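Chitinase (PDB 5GZT) probably hydrolyses internal beta-1,4 linkages of chitin and chitodextrins at random, as an endo-acting glycoside hydrolase. Local coordinates at residues S216-Q221 against N358-V363; T302-A307 against A349-L354; N575-Y580 against T595-E600; T673-L678 against A706-H711; K1062-Y1067 against T1086-D1091. One frame throughout, in Å; residues are numbered along the deposited sequence.

Overall arrangement
Contacts 1 and 2 lie on neighbouring strands of the first family 18 barrel, 362-368 and 303-312, and the backbones of Lys362 and Leu304 are probably hydrogen-bonded. Their chemistry differs sharply. Contact 1 lies at the surface and relies on a lysine-to-carbonyl bond and a water bridge, whereas contact 2 is a buried apolar seam between barrel strand and helix. Contacts 3 and 5, centres 44 Å apart, repeat one arrangement in the two glycoside hydrolase family 18 regions, each a buried pairing of tyrosines with threonine, isoleucine and an arginine chain. Contact 4, partly buried in the immunoglobulin-like domain, approaches contact 3 to about 4 Å between nearest atoms.

Contact 1. Residues S216-Q221 against N358-V363; sequences SPAGKQ and NPNLKV
A surface contact between two turns, carried by Pro217, Ala218, Asn360 and Lys362, sets the tip of a beta hairpin against the entry to a strand of the family 18 TIM barrel. The hairpin joins strands 210-215 and 221-225 through a type I turn from Ser216 to Gly219, closed by Gly219 N to Ser216 O. Facing it, a second type I turn, Asn358 to Leu361, leads into barrel strand 362-368. Lys362 spans the gap: its extended chain brings CE 3.6 Å from Pro217 CB, and a bend at chi4 (-72°) then swings NZ onto the proline carbonyl. Trp253 of strand 251-261 also touches the Pro217 ring. Beside this bond the Asn360 amide turns toward the hairpin and OD1 comes 3.6 Å from Ala218 CB. The same OD1 accepts a hydrogen bond from a water at 3.1 Å, and that water is also bonded to Ser216 OG at 3.0 Å, making a bridge between the turns. Ser216 OG further accepts Lys220 N, so it ties the hairpin end together. Lys362 NZ donates to Pro217 O at 2.8 Å from well above the carbonyl plane, 45° out of it.

Contact 2. Residues T302-A307 against A349-L354; sequences THLYYA and AYLTGL
Leu351 and Leu304 bury most of this interface, with Tyr306 as third partner, in a strand-to-helix packing of the family 18 TIM barrel. Strand 303-312, helix 344-352 and the parallel neighbouring strand 362-368 form a beta-alpha-beta crossover, and the contact seats the helix against the barrel wall. Leu351 enters with its fork straddling two strand residues. Its CD2 methyl lies 4.0 Å from Leu304 CD2, while CD1 comes obliquely to the Tyr306 ring, a snug 3.4 Å from Tyr306 CD1. In each pair the side chains cross at about a right angle. Leu304 and Tyr306, two apart on the strand, both lie on its helix side; CG anti to the backbone N (158° and -171°) then directs the leucine fork and the ring. The hydroxyl of Tyr306 is hydrogen-bonded to Asp344 and Asn347, near the start of the same helix, which fixes the far end of the ring. Leu354, one turn on from Leu351, completes the seam with its CD1 4.0 Å from Leu304 CD2.

Contact 3. Residues N575-Y580 against T595-E600; sequences NGYTRY and TFISYE. With FMT (formic acid), chain H.
Tyr577 and Thr595 have the nearest CA atoms of the two segments, 8.5 Å apart, because strands 578-582 and 596-598 do not pair directly: strand 587-591 runs between them, antiparallel to both. Their meeting is therefore by side chains on one face of the sheet. Tyr577 reaches across toward Thr595 and Ile597, its OH 3.4 Å from Thr595 CB and its CE2 3.8 Å from Ile597 CD1; the methyl arrives obliquely to the ring, the two side chains crossing at about a right angle. Further along, the Tyr599 hydroxyl rests against the aliphatic part of Arg579, with OH 3.4 Å from Arg579 CD, and ring and guanidinium planes stand 86° apart. A turn at chi3 (57°) folds the Arg579 chain, and NH1 donates a 2.9 Å bond, angle 158°, to O1 of a formic acid molecule lying at the guanidinium edge. The formic acid probably came from the crystallisation liquor. NH1 also binds the carbonyl of Leu683. The arrangement is consistent with the alpha+beta insertion domain of many family 18 chitinases. Helix 564-570 lies over this face, with Leu567 against Ile597 and Tyr599, while Leu590 of the intervening strand 587-591 touches both Arg579 and Tyr599.

Contact 4. Residues T673-L678 against A706-H711; sequences TFILPL and ANAADH
Ile675 of strand 668-678 makes the close contacts here, meeting Ala708 and His711 of the turn that follows strand 703-707 in the immunoglobulin-like domain. Its CB points toward the turn, and from there the side chain divides. The CG2 branch lies anti to the backbone N and does most of the touching: it sits 3.8 Å from Ala708 CB and over one face of the His711 imidazole, 4.1 Å from the ring centroid and 17° off the ring normal, a CH-pi contact displaced toward the rim. CG1 leaves beside the backbone N and carries CD1 to 4.1 Å from His711 CE1, so both methyls lie against the same residue. The ring is steadied from within its own turn. Ala708 to His711 form a type II beta turn, and His711 ND1 donates to Ala709 O at 3.3 Å with an angle of 143°, tilted out of the ring plane. Tyr657 adds an edge-to-face contact to the imidazole, and the His711 carbonyl accepts a bond from Asn573. Strand 714-723 pairs antiparallel with both 668-678 and 703-707, its Ala714 touching Ile675, and the contact spans from strand 668-678, past this intervening strand, to the turn following 703-707.

Contact 5. Residues K1062-Y1067 against T1086-D1091; sequences KGYTRY and TFITYD
Tyr1064 and Thr1086 make the tightest meeting here, and the contact as a whole rests on van der Waals packing. Tyr1064 OH approaches Thr1086 CG2 to 3.1 Å, with that methyl lying in the ring plane at its edge, and the Thr1086 carbonyl oxygen also lies by this edge, 3.7 Å from Tyr1064 CE1. The purely apolar component is lighter: Ile1088 CG1 stands 4.2 Å from Tyr1064 CE1. A third component pairs an arginine chain with a phenol. Arg1066 is extended from CG to NE and crosses Tyr1090 at about a right angle, its CG and CD each 3.8 Å from Tyr1090 OH, the guanidinium and ring planes 85° apart. The charge is met elsewhere, since Arg1066 NH2 forms salt bridges with Asp1092 and Glu1094, which probably hold the chain straight across the tyrosine. Strand 1074-1079 runs antiparallel between strands 1065-1069 and 1086-1089, Leu1077 touching both Ile1088 and Tyr1090, in what is probably the insertion domain of the second family 18 barrel.

Contact 1. Residues S216-Q221 against N358-V363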
# COMPACT_ATOMS: atom_id res chain seq x y z
N SER B 216 -1.58 14.98 -9.31
CA SER B 216 -1.00 13.89 -8.56
C SER B 216 -1.72 13.67 -7.21
O SER B 216 -2.50 14.52 -6.79
CB SER B 216 0.53 14.10 -8.39
OG SER B 216 0.90 14.78 -7.21
N PRO B 217 -1.50 12.51 -6.57
CA PRO B 217 -2.18 12.27 -5.29
C PRO B 217 -1.63 13.16 -4.23
O PRO B 217 -2.34 13.47 -3.28
CB PRO B 217 -1.85 10.81 -4.97
CG PRO B 217 -1.49 10.20 -6.29
CD PRO B 217 -0.84 11.29 -7.08
N ALA B 218 -0.36 13.53 -4.37
CA ALA B 218 0.29 14.49 -3.49
C ALA B 218 0.08 16.00 -3.88
O ALA B 218 0.80 16.86 -3.36
CB ALA B 218 1.77 14.19 -3.40
N GLY B 219 -0.90 16.30 -4.75
CA GLY B 219 -1.25 17.66 -5.17
C GLY B 219 -0.51 18.33 -6.33
O GLY B 219 -0.90 19.40 -6.72
N LYS B 220 0.56 17.76 -6.89
CA LYS B 220 1.25 18.40 -8.04
C LYS B 220 0.34 18.47 -9.25
O LYS B 220 -0.10 17.44 -9.75
CB LYS B 220 2.56 17.70 -8.43
CG LYS B 220 3.78 18.05 -7.58
CD LYS B 220 3.74 17.44 -6.18
CE LYS B 220 3.66 15.91 -6.17
NZ LYS B 220 4.82 15.22 -5.54
N GLN B 221 0.05 19.71 -9.69
CA GLN B 221 -0.66 20.01 -10.95
C GLN B 221 0.28 19.84 -12.13
O GLN B 221 1.44 20.24 -12.07
CB GLN B 221 -1.14 21.47 -10.97
CG GLN B 221 -2.31 21.76 -10.07
CD GLN B 221 -3.62 21.27 -10.65
OE1 GLN B 221 -3.72 20.99 -11.85
NE2 GLN B 221 -4.63 21.15 -9.80
N ASN B 358 8.93 9.53 3.80
CA ASN B 358 8.24 9.29 2.54
C ASN B 358 7.19 10.40 2.39
O ASN B 358 6.10 10.28 2.96
CB ASN B 358 7.57 7.90 2.54
CG ASN B 358 6.79 7.60 1.26
OD1 ASN B 358 6.66 8.45 0.34
ND2 ASN B 358 6.21 6.38 1.20
N PRO B 359 7.53 11.50 1.64
CA PRO B 359 6.58 12.63 1.45
C PRO B 359 5.32 12.25 0.68
O PRO B 359 4.31 12.92 0.86
CB PRO B 359 7.41 13.68 0.66
CG PRO B 359 8.84 13.31 0.89
CD PRO B 359 8.87 11.81 1.10
N ASN B 360 5.34 11.19 -0.13
CA ASN B 360 4.11 10.73 -0.79
C ASN B 360 3.16 9.92 0.04
O ASN B 360 2.07 9.54 -0.44
CB ASN B 360 4.45 9.91 -2.01
CG ASN B 360 4.85 10.79 -3.15
OD1 ASN B 360 4.01 11.37 -3.83
ND2 ASN B 360 6.12 10.94 -3.33
N LEU B 361 3.59 9.58 1.26
CA LEU B 361 2.84 8.66 2.13
C LEU B 361 1.52 9.26 2.46
O LEU B 361 1.51 10.40 2.88
CB LEU B 361 3.60 8.42 3.44
CG LEU B 361 2.81 7.63 4.50
CD1 LEU B 361 2.63 6.18 4.02
CD2 LEU B 361 3.56 7.70 5.84
N LYS B 362 0.43 8.52 2.23
CA LYS B 362 -0.90 8.84 2.76
C LYS B 362 -1.20 8.06 4.05
O LYS B 362 -0.86 6.87 4.16
CB LYS B 362 -2.01 8.60 1.73
CG LYS B 362 -2.14 9.80 0.79
CD LYS B 362 -2.99 9.55 -0.43
CE LYS B 362 -2.71 10.64 -1.48
NZ LYS B 362 -3.29 11.95 -1.11
N VAL B 363 -1.81 8.73 5.03
CA VAL B 363 -2.20 8.10 6.26
C VAL B 363 -3.67 8.20 6.40
O VAL B 363 -4.17 9.30 6.42
CB VAL B 363 -1.52 8.72 7.50
CG1 VAL B 363 -1.93 7.95 8.75
CG2 VAL B 363 0.01 8.75 7.39
O HOH W 1 2.26 12.35 -6.18

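Contact 2. Residues T302-A307 against A349-L354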
# COMPACT_ATOMS: atom_id res chain seq x y z
N THR B 302 2.84 2.81 0.47
CA THR B 302 2.30 4.08 -0.03
C THR B 302 1.22 4.62 0.85
O THR B 302 0.98 5.86 0.85
CB THR B 302 1.73 3.96 -1.45
OG1 THR B 302 0.61 3.06 -1.44
CG2 THR B 302 2.77 3.46 -2.36
N HIS B 303 0.57 3.74 1.59
CA HIS B 303 -0.53 4.10 2.48
C HIS B 303 -0.35 3.41 3.82
O HIS B 303 0.02 2.25 3.87
CB HIS B 303 -1.85 3.64 1.96
CG HIS B 303 -2.34 4.34 0.74
ND1 HIS B 303 -1.64 4.38 -0.45
CD2 HIS B 303 -3.53 4.96 0.50
CE1 HIS B 303 -2.36 5.01 -1.36
NE2 HIS B 303 -3.48 5.41 -0.80
N LEU B 304 -0.68 4.11 4.89
CA LEU B 304 -0.60 3.60 6.26
C LEU B 304 -2.00 3.78 6.83
O LEU B 304 -2.56 4.87 6.78
CB LEU B 304 0.52 4.35 6.94
CG LEU B 304 0.81 4.59 8.43
CD1 LEU B 304 -0.07 3.78 9.34
CD2 LEU B 304 2.30 4.53 8.72
N TYR B 305 -2.63 2.67 7.22
CA TYR B 305 -3.98 2.69 7.83
C TYR B 305 -3.81 2.52 9.35
O TYR B 305 -3.26 1.47 9.85
CB TYR B 305 -4.89 1.53 7.35
CG TYR B 305 -5.55 1.70 6.03
CD1 TYR B 305 -5.06 2.61 5.09
CD2 TYR B 305 -6.69 0.98 5.70
CE1 TYR B 305 -5.70 2.78 3.89
CE2 TYR B 305 -7.33 1.16 4.50
CZ TYR B 305 -6.85 2.08 3.62
OH TYR B 305 -7.40 2.29 2.36
N TYR B 306 -4.29 3.53 10.12
CA TYR B 306 -4.25 3.45 11.58
C TYR B 306 -5.43 2.63 12.00
O TYR B 306 -6.59 2.99 11.76
CB TYR B 306 -4.27 4.82 12.25
CG TYR B 306 -4.01 4.79 13.76
CD1 TYR B 306 -2.75 4.50 14.24
CD2 TYR B 306 -5.01 5.04 14.66
CE1 TYR B 306 -2.50 4.48 15.61
CE2 TYR B 306 -4.77 5.05 16.03
CZ TYR B 306 -3.51 4.75 16.50
OH TYR B 306 -3.25 4.77 17.84
N ALA B 307 -5.13 1.44 12.57
CA ALA B 307 -6.12 0.48 12.90
C ALA B 307 -6.29 0.42 14.44
O ALA B 307 -5.52 -0.29 15.13
CB ALA B 307 -5.69 -0.85 12.38
N ALA B 349 0.56 11.11 15.96
CA ALA B 349 1.60 12.12 15.69
C ALA B 349 2.85 11.50 15.12
O ALA B 349 3.41 12.02 14.15
CB ALA B 349 1.93 12.93 16.94
N TYR B 350 3.29 10.37 15.69
CA TYR B 350 4.53 9.69 15.24
C TYR B 350 4.39 9.20 13.80
O TYR B 350 5.34 9.32 13.02
CB TYR B 350 4.93 8.52 16.19
CG TYR B 350 6.01 7.65 15.60
CD1 TYR B 350 7.37 7.95 15.78
CD2 TYR B 350 5.67 6.52 14.85
CE1 TYR B 350 8.37 7.14 15.21
CE2 TYR B 350 6.66 5.72 14.29
CZ TYR B 350 7.99 6.04 14.47
OH TYR B 350 8.92 5.23 13.90
N LEU B 351 3.21 8.70 13.46
CA LEU B 351 2.95 8.07 12.16
C LEU B 351 2.83 9.06 10.99
O LEU B 351 3.44 8.83 9.90
CB LEU B 351 1.69 7.17 12.23
CG LEU B 351 1.82 5.96 13.20
CD1 LEU B 351 0.46 5.35 13.44
CD2 LEU B 351 2.79 4.88 12.69
N THR B 352 2.11 10.17 11.21
CA THR B 352 2.07 11.23 10.19
C THR B 352 3.44 11.85 10.03
O THR B 352 3.79 12.24 8.95
CB THR B 352 1.02 12.28 10.51
OG1 THR B 352 1.28 12.76 11.82
CG2 THR B 352 -0.39 11.65 10.46
N GLY B 353 4.22 11.87 11.11
CA GLY B 353 5.60 12.33 11.10
C GLY B 353 6.52 11.51 10.24
O GLY B 353 7.59 11.97 9.90
N LEU B 354 6.10 10.31 9.83
CA LEU B 354 6.91 9.49 8.91
C LEU B 354 6.87 10.01 7.50
O LEU B 354 7.69 9.58 6.68
CB LEU B 354 6.46 8.01 8.90
CG LEU B 354 6.56 7.29 10.23
CD1 LEU B 354 5.82 5.98 10.09
CD2 LEU B 354 8.01 7.13 10.64

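Contact 3. Residues N575-Y580 against T595-E600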
# COMPACT_ATOMS: atom_id res chain seq x y z
N ASN B 575 12.69 -26.31 15.76
CA ASN B 575 11.95 -27.00 16.78
C ASN B 575 11.04 -28.10 16.27
O ASN B 575 9.86 -28.21 16.72
CB ASN B 575 11.13 -25.95 17.64
CG ASN B 575 10.56 -26.57 18.93
OD1 ASN B 575 11.18 -27.48 19.45
ND2 ASN B 575 9.35 -26.14 19.37
N GLY B 576 11.54 -28.87 15.30
CA GLY B 576 10.83 -30.01 14.69
C GLY B 576 9.75 -29.62 13.66
O GLY B 576 9.04 -30.48 13.16
N TYR B 577 9.63 -28.35 13.30
CA TYR B 577 8.63 -27.94 12.32
C TYR B 577 9.30 -27.94 10.91
O TYR B 577 10.33 -27.22 10.70
CB TYR B 577 8.05 -26.55 12.65
CG TYR B 577 7.03 -26.53 13.74
CD1 TYR B 577 7.40 -26.49 15.06
CD2 TYR B 577 5.69 -26.62 13.45
CE1 TYR B 577 6.44 -26.53 16.10
CE2 TYR B 577 4.73 -26.67 14.46
CZ TYR B 577 5.09 -26.61 15.78
OH TYR B 577 4.08 -26.66 16.77
N THR B 578 8.71 -28.68 9.96
CA THR B 578 9.23 -28.78 8.60
C THR B 578 8.49 -27.71 7.77
O THR B 578 7.26 -27.57 7.87
CB THR B 578 9.03 -30.19 8.06
OG1 THR B 578 9.79 -31.07 8.86
CG2 THR B 578 9.46 -30.35 6.67
N ARG B 579 9.23 -27.01 6.94
CA ARG B 579 8.69 -26.06 5.96
C ARG B 579 8.31 -26.82 4.69
O ARG B 579 9.10 -27.59 4.18
CB ARG B 579 9.71 -24.93 5.60
CG ARG B 579 9.02 -23.99 4.59
CD ARG B 579 9.79 -22.70 4.39
NE ARG B 579 11.14 -22.92 3.96
CZ ARG B 579 11.61 -22.81 2.71
NH1 ARG B 579 10.80 -22.66 1.64
NH2 ARG B 579 12.91 -22.96 2.50
N TYR B 580 7.06 -26.66 4.23
CA TYR B 580 6.56 -27.26 2.99
C TYR B 580 6.02 -26.16 2.09
O TYR B 580 5.78 -25.07 2.54
CB TYR B 580 5.41 -28.21 3.34
CG TYR B 580 5.82 -29.51 3.99
CD1 TYR B 580 6.67 -30.38 3.35
CD2 TYR B 580 5.37 -29.89 5.25
CE1 TYR B 580 7.02 -31.61 3.92
CE2 TYR B 580 5.70 -31.13 5.78
CZ TYR B 580 6.51 -31.95 5.13
OH TYR B 580 6.86 -33.14 5.68
N THR B 595 0.95 -30.25 14.96
CA THR B 595 0.52 -28.89 14.64
C THR B 595 0.81 -28.47 13.20
O THR B 595 1.97 -28.57 12.76
CB THR B 595 1.17 -27.94 15.62
OG1 THR B 595 0.87 -28.40 16.94
CG2 THR B 595 0.73 -26.60 15.44
N PHE B 596 -0.20 -27.93 12.54
CA PHE B 596 -0.14 -27.41 11.18
C PHE B 596 -0.29 -25.88 11.18
O PHE B 596 -1.16 -25.32 11.85
CB PHE B 596 -1.25 -28.04 10.32
CG PHE B 596 -1.42 -27.43 9.00
CD1 PHE B 596 -2.19 -26.33 8.86
CD2 PHE B 596 -0.80 -27.96 7.86
CE1 PHE B 596 -2.36 -25.75 7.63
CE2 PHE B 596 -0.96 -27.37 6.62
CZ PHE B 596 -1.73 -26.28 6.51
N ILE B 597 0.58 -25.20 10.45
CA ILE B 597 0.62 -23.74 10.48
C ILE B 597 0.58 -23.27 9.05
O ILE B 597 1.52 -23.56 8.27
CB ILE B 597 1.91 -23.24 11.17
CG1 ILE B 597 1.93 -23.71 12.61
CG2 ILE B 597 2.00 -21.74 11.10
CD1 ILE B 597 3.13 -23.41 13.51
N SER B 598 -0.43 -22.48 8.71
CA SER B 598 -0.55 -21.90 7.42
C SER B 598 -0.13 -20.49 7.53
O SER B 598 -0.64 -19.82 8.35
CB SER B 598 -2.02 -21.93 6.92
OG SER B 598 -2.18 -21.03 5.85
N TYR B 599 0.68 -20.00 6.58
CA TYR B 599 1.24 -18.68 6.71
C TYR B 599 1.61 -18.08 5.34
O TYR B 599 1.29 -18.66 4.29
CB TYR B 599 2.44 -18.69 7.73
CG TYR B 599 3.76 -19.30 7.24
CD1 TYR B 599 3.92 -20.68 7.17
CD2 TYR B 599 4.88 -18.51 6.95
CE1 TYR B 599 5.06 -21.28 6.73
CE2 TYR B 599 6.07 -19.12 6.59
CZ TYR B 599 6.13 -20.51 6.48
OH TYR B 599 7.26 -21.13 6.08
N GLU B 600 2.16 -16.88 5.40
CA GLU B 600 2.49 -16.05 4.28
C GLU B 600 4.02 -15.77 4.51
O GLU B 600 4.42 -15.42 5.61
CB GLU B 600 1.83 -14.73 4.48
CG GLU B 600 2.01 -13.76 3.35
CD GLU B 600 0.89 -13.88 2.27
OE1 GLU B 600 1.00 -14.77 1.41
OE2 GLU B 600 -0.08 -13.09 2.28
C FMT H . 7.87 -22.31 0.93
O1 FMT H . 7.95 -23.27 1.77
O2 FMT H . 8.03 -20.93 1.03

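Contact 4. Residues T673-L678 against A706-H711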
# COMPACT_ATOMS: atom_id res chain seq x y z
N THR B 673 30.99 -25.58 8.20
CA THR B 673 29.86 -25.23 7.45
C THR B 673 29.75 -23.74 7.24
O THR B 673 29.78 -22.94 8.17
CB THR B 673 28.57 -25.76 8.21
OG1 THR B 673 28.74 -27.16 8.33
CG2 THR B 673 27.29 -25.50 7.37
N PHE B 674 29.59 -23.36 6.01
CA PHE B 674 29.26 -21.98 5.62
C PHE B 674 27.73 -21.91 5.53
O PHE B 674 27.08 -22.90 5.04
CB PHE B 674 29.81 -21.67 4.24
CG PHE B 674 31.32 -21.67 4.17
CD1 PHE B 674 32.05 -20.78 4.93
CD2 PHE B 674 31.97 -22.52 3.34
CE1 PHE B 674 33.45 -20.72 4.82
CE2 PHE B 674 33.34 -22.47 3.23
CZ PHE B 674 34.07 -21.57 3.99
N ILE B 675 27.16 -20.83 6.02
CA ILE B 675 25.74 -20.62 5.96
C ILE B 675 25.44 -19.27 5.35
O ILE B 675 25.90 -18.29 5.87
CB ILE B 675 25.08 -20.76 7.35
CG1 ILE B 675 25.29 -22.19 7.89
CG2 ILE B 675 23.55 -20.53 7.24
CD1 ILE B 675 24.89 -22.27 9.39
N LEU B 676 24.61 -19.26 4.29
CA LEU B 676 24.27 -18.05 3.58
C LEU B 676 22.74 -17.92 3.42
O LEU B 676 22.14 -18.56 2.50
CB LEU B 676 24.91 -18.04 2.19
CG LEU B 676 26.46 -18.13 2.16
CD1 LEU B 676 26.89 -19.58 2.10
CD2 LEU B 676 27.07 -17.43 0.99
N PRO B 677 22.14 -17.10 4.26
CA PRO B 677 20.72 -16.73 4.12
C PRO B 677 20.46 -15.98 2.81
O PRO B 677 21.36 -15.19 2.32
CB PRO B 677 20.45 -15.83 5.34
CG PRO B 677 21.55 -16.20 6.33
CD PRO B 677 22.75 -16.37 5.41
N LEU B 678 19.29 -16.21 2.23
CA LEU B 678 18.88 -15.43 1.11
C LEU B 678 18.24 -14.16 1.61
O LEU B 678 17.51 -14.15 2.61
CB LEU B 678 17.99 -16.21 0.18
CG LEU B 678 18.66 -17.17 -0.81
CD1 LEU B 678 19.54 -18.30 -0.25
CD2 LEU B 678 17.57 -17.79 -1.69
N ALA B 706 23.18 -27.99 1.06
CA ALA B 706 21.87 -28.36 1.55
C ALA B 706 21.26 -27.08 2.11
O ALA B 706 21.91 -25.98 2.18
CB ALA B 706 21.94 -29.46 2.64
N ASN B 707 20.02 -27.20 2.51
CA ASN B 707 19.34 -26.12 3.23
C ASN B 707 19.88 -26.17 4.64
O ASN B 707 19.85 -27.21 5.26
CB ASN B 707 17.79 -26.35 3.33
CG ASN B 707 17.12 -26.29 1.98
OD1 ASN B 707 16.44 -25.33 1.59
ND2 ASN B 707 17.31 -27.27 1.27
N ALA B 708 20.24 -25.02 5.19
CA ALA B 708 20.76 -24.98 6.58
C ALA B 708 19.70 -25.27 7.63
O ALA B 708 18.70 -24.64 7.64
CB ALA B 708 21.30 -23.58 6.83
N ALA B 709 19.95 -26.21 8.52
CA ALA B 709 19.10 -26.44 9.68
C ALA B 709 18.94 -25.18 10.51
O ALA B 709 19.87 -24.38 10.63
CB ALA B 709 19.73 -27.59 10.55
N ASP B 710 17.79 -25.00 11.13
CA ASP B 710 17.50 -23.86 11.98
C ASP B 710 17.53 -22.51 11.31
O ASP B 710 17.68 -21.49 11.98
CB ASP B 710 18.37 -23.84 13.24
CG ASP B 710 18.06 -25.02 14.13
OD1 ASP B 710 16.89 -25.46 14.21
OD2 ASP B 710 18.97 -25.53 14.74
N HIS B 711 17.43 -22.49 10.00
CA HIS B 711 17.22 -21.28 9.24
C HIS B 711 16.03 -21.49 8.30
O HIS B 711 15.86 -22.57 7.71
CB HIS B 711 18.46 -20.96 8.42
CG HIS B 711 19.57 -20.45 9.24
ND1 HIS B 711 20.52 -21.27 9.82
CD2 HIS B 711 19.85 -19.21 9.64
CE1 HIS B 711 21.34 -20.55 10.56
NE2 HIS B 711 20.99 -19.28 10.40

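Contact 5. Residues K1062-Y1067 against T1086-D1091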
# COMPACT_ATOMS: atom_id res chain seq x y z
N LYS B 1062 29.71 11.48 35.06
CA LYS B 1062 29.79 12.91 35.26
C LYS B 1062 28.54 13.45 34.68
O LYS B 1062 28.55 14.41 33.92
CB LYS B 1062 30.96 13.53 34.52
CG LYS B 1062 32.04 14.05 35.40
CD LYS B 1062 32.86 12.95 36.03
CE LYS B 1062 34.27 13.51 36.17
NZ LYS B 1062 35.16 12.50 36.79
N GLY B 1063 27.43 12.82 35.04
CA GLY B 1063 26.14 13.26 34.55
C GLY B 1063 25.78 12.69 33.20
O GLY B 1063 24.76 13.07 32.64
N TYR B 1064 26.62 11.77 32.69
CA TYR B 1064 26.37 11.09 31.43
C TYR B 1064 25.90 9.74 31.85
O TYR B 1064 26.54 9.07 32.68
CB TYR B 1064 27.64 11.00 30.53
CG TYR B 1064 27.94 12.31 29.84
CD1 TYR B 1064 27.33 12.64 28.62
CD2 TYR B 1064 28.80 13.26 30.43
CE1 TYR B 1064 27.56 13.87 27.99
CE2 TYR B 1064 29.06 14.48 29.79
CZ TYR B 1064 28.43 14.80 28.60
OH TYR B 1064 28.64 16.05 28.02
N THR B 1065 24.80 9.31 31.23
CA THR B 1065 24.36 7.92 31.32
C THR B 1065 24.64 7.17 29.99
O THR B 1065 24.42 7.73 28.88
CB THR B 1065 22.86 7.84 31.67
OG1 THR B 1065 22.58 8.75 32.75
CG2 THR B 1065 22.45 6.42 32.03
N ARG B 1066 25.09 5.93 30.15
CA ARG B 1066 25.41 5.02 29.04
C ARG B 1066 24.14 4.32 28.63
O ARG B 1066 23.52 3.70 29.44
CB ARG B 1066 26.47 3.99 29.42
CG ARG B 1066 26.73 3.00 28.26
CD ARG B 1066 27.75 1.94 28.62
NE ARG B 1066 28.08 1.01 27.52
CZ ARG B 1066 27.34 -0.04 27.13
NH1 ARG B 1066 26.12 -0.29 27.63
NH2 ARG B 1066 27.80 -0.85 26.16
N TYR B 1067 23.75 4.46 27.38
CA TYR B 1067 22.66 3.70 26.77
C TYR B 1067 23.21 2.73 25.67
O TYR B 1067 24.41 2.78 25.31
CB TYR B 1067 21.64 4.68 26.20
CG TYR B 1067 21.02 5.56 27.30
CD1 TYR B 1067 20.08 5.02 28.23
CD2 TYR B 1067 21.42 6.90 27.46
CE1 TYR B 1067 19.56 5.84 29.25
CE2 TYR B 1067 20.87 7.71 28.44
CZ TYR B 1067 19.94 7.18 29.33
OH TYR B 1067 19.43 8.01 30.27
N THR B 1086 23.74 16.91 25.87
CA THR B 1086 24.91 16.38 25.12
C THR B 1086 24.82 14.83 24.88
O THR B 1086 24.63 14.04 25.80
CB THR B 1086 26.24 16.80 25.79
OG1 THR B 1086 26.35 18.21 25.67
CG2 THR B 1086 27.48 16.16 25.12
N PHE B 1087 24.91 14.47 23.59
CA PHE B 1087 24.80 13.09 23.11
C PHE B 1087 26.15 12.71 22.53
O PHE B 1087 26.65 13.42 21.66
CB PHE B 1087 23.76 13.05 21.97
CG PHE B 1087 23.61 11.69 21.34
CD1 PHE B 1087 24.40 11.33 20.22
CD2 PHE B 1087 22.68 10.79 21.82
CE1 PHE B 1087 24.27 10.07 19.63
CE2 PHE B 1087 22.54 9.53 21.22
CZ PHE B 1087 23.34 9.16 20.13
N ILE B 1088 26.67 11.56 22.95
CA ILE B 1088 28.00 11.07 22.53
C ILE B 1088 27.86 9.68 21.84
O ILE B 1088 27.22 8.83 22.38
CB ILE B 1088 28.95 10.93 23.74
CG1 ILE B 1088 29.15 12.28 24.45
CG2 ILE B 1088 30.33 10.41 23.35
CD1 ILE B 1088 29.68 13.42 23.57
N THR B 1089 28.55 9.48 20.72
CA THR B 1089 28.54 8.20 19.98
C THR B 1089 29.96 7.75 19.81
O THR B 1089 30.83 8.54 19.39
CB THR B 1089 27.81 8.35 18.65
OG1 THR B 1089 28.08 7.22 17.82
CG2 THR B 1089 28.15 9.68 17.94
N TYR B 1090 30.19 6.51 20.20
CA TYR B 1090 31.54 6.01 20.36
C TYR B 1090 31.56 4.49 20.24
O TYR B 1090 30.45 3.89 20.16
CB TYR B 1090 32.15 6.49 21.70
CG TYR B 1090 31.50 5.96 22.94
CD1 TYR B 1090 30.20 6.35 23.32
CD2 TYR B 1090 32.16 5.08 23.76
CE1 TYR B 1090 29.59 5.82 24.45
CE2 TYR B 1090 31.58 4.58 24.93
CZ TYR B 1090 30.30 4.94 25.29
OH TYR B 1090 29.74 4.38 26.43
N ASP B 1091 32.77 3.86 20.22
CA ASP B 1091 32.92 2.42 20.40
C ASP B 1091 33.35 2.16 21.80
O ASP B 1091 34.22 2.84 22.26
CB ASP B 1091 34.02 1.75 19.49
CG ASP B 1091 33.48 1.28 18.13
OD1 ASP B 1091 32.33 0.77 18.10
OD2 ASP B 1091 34.17 1.56 17.09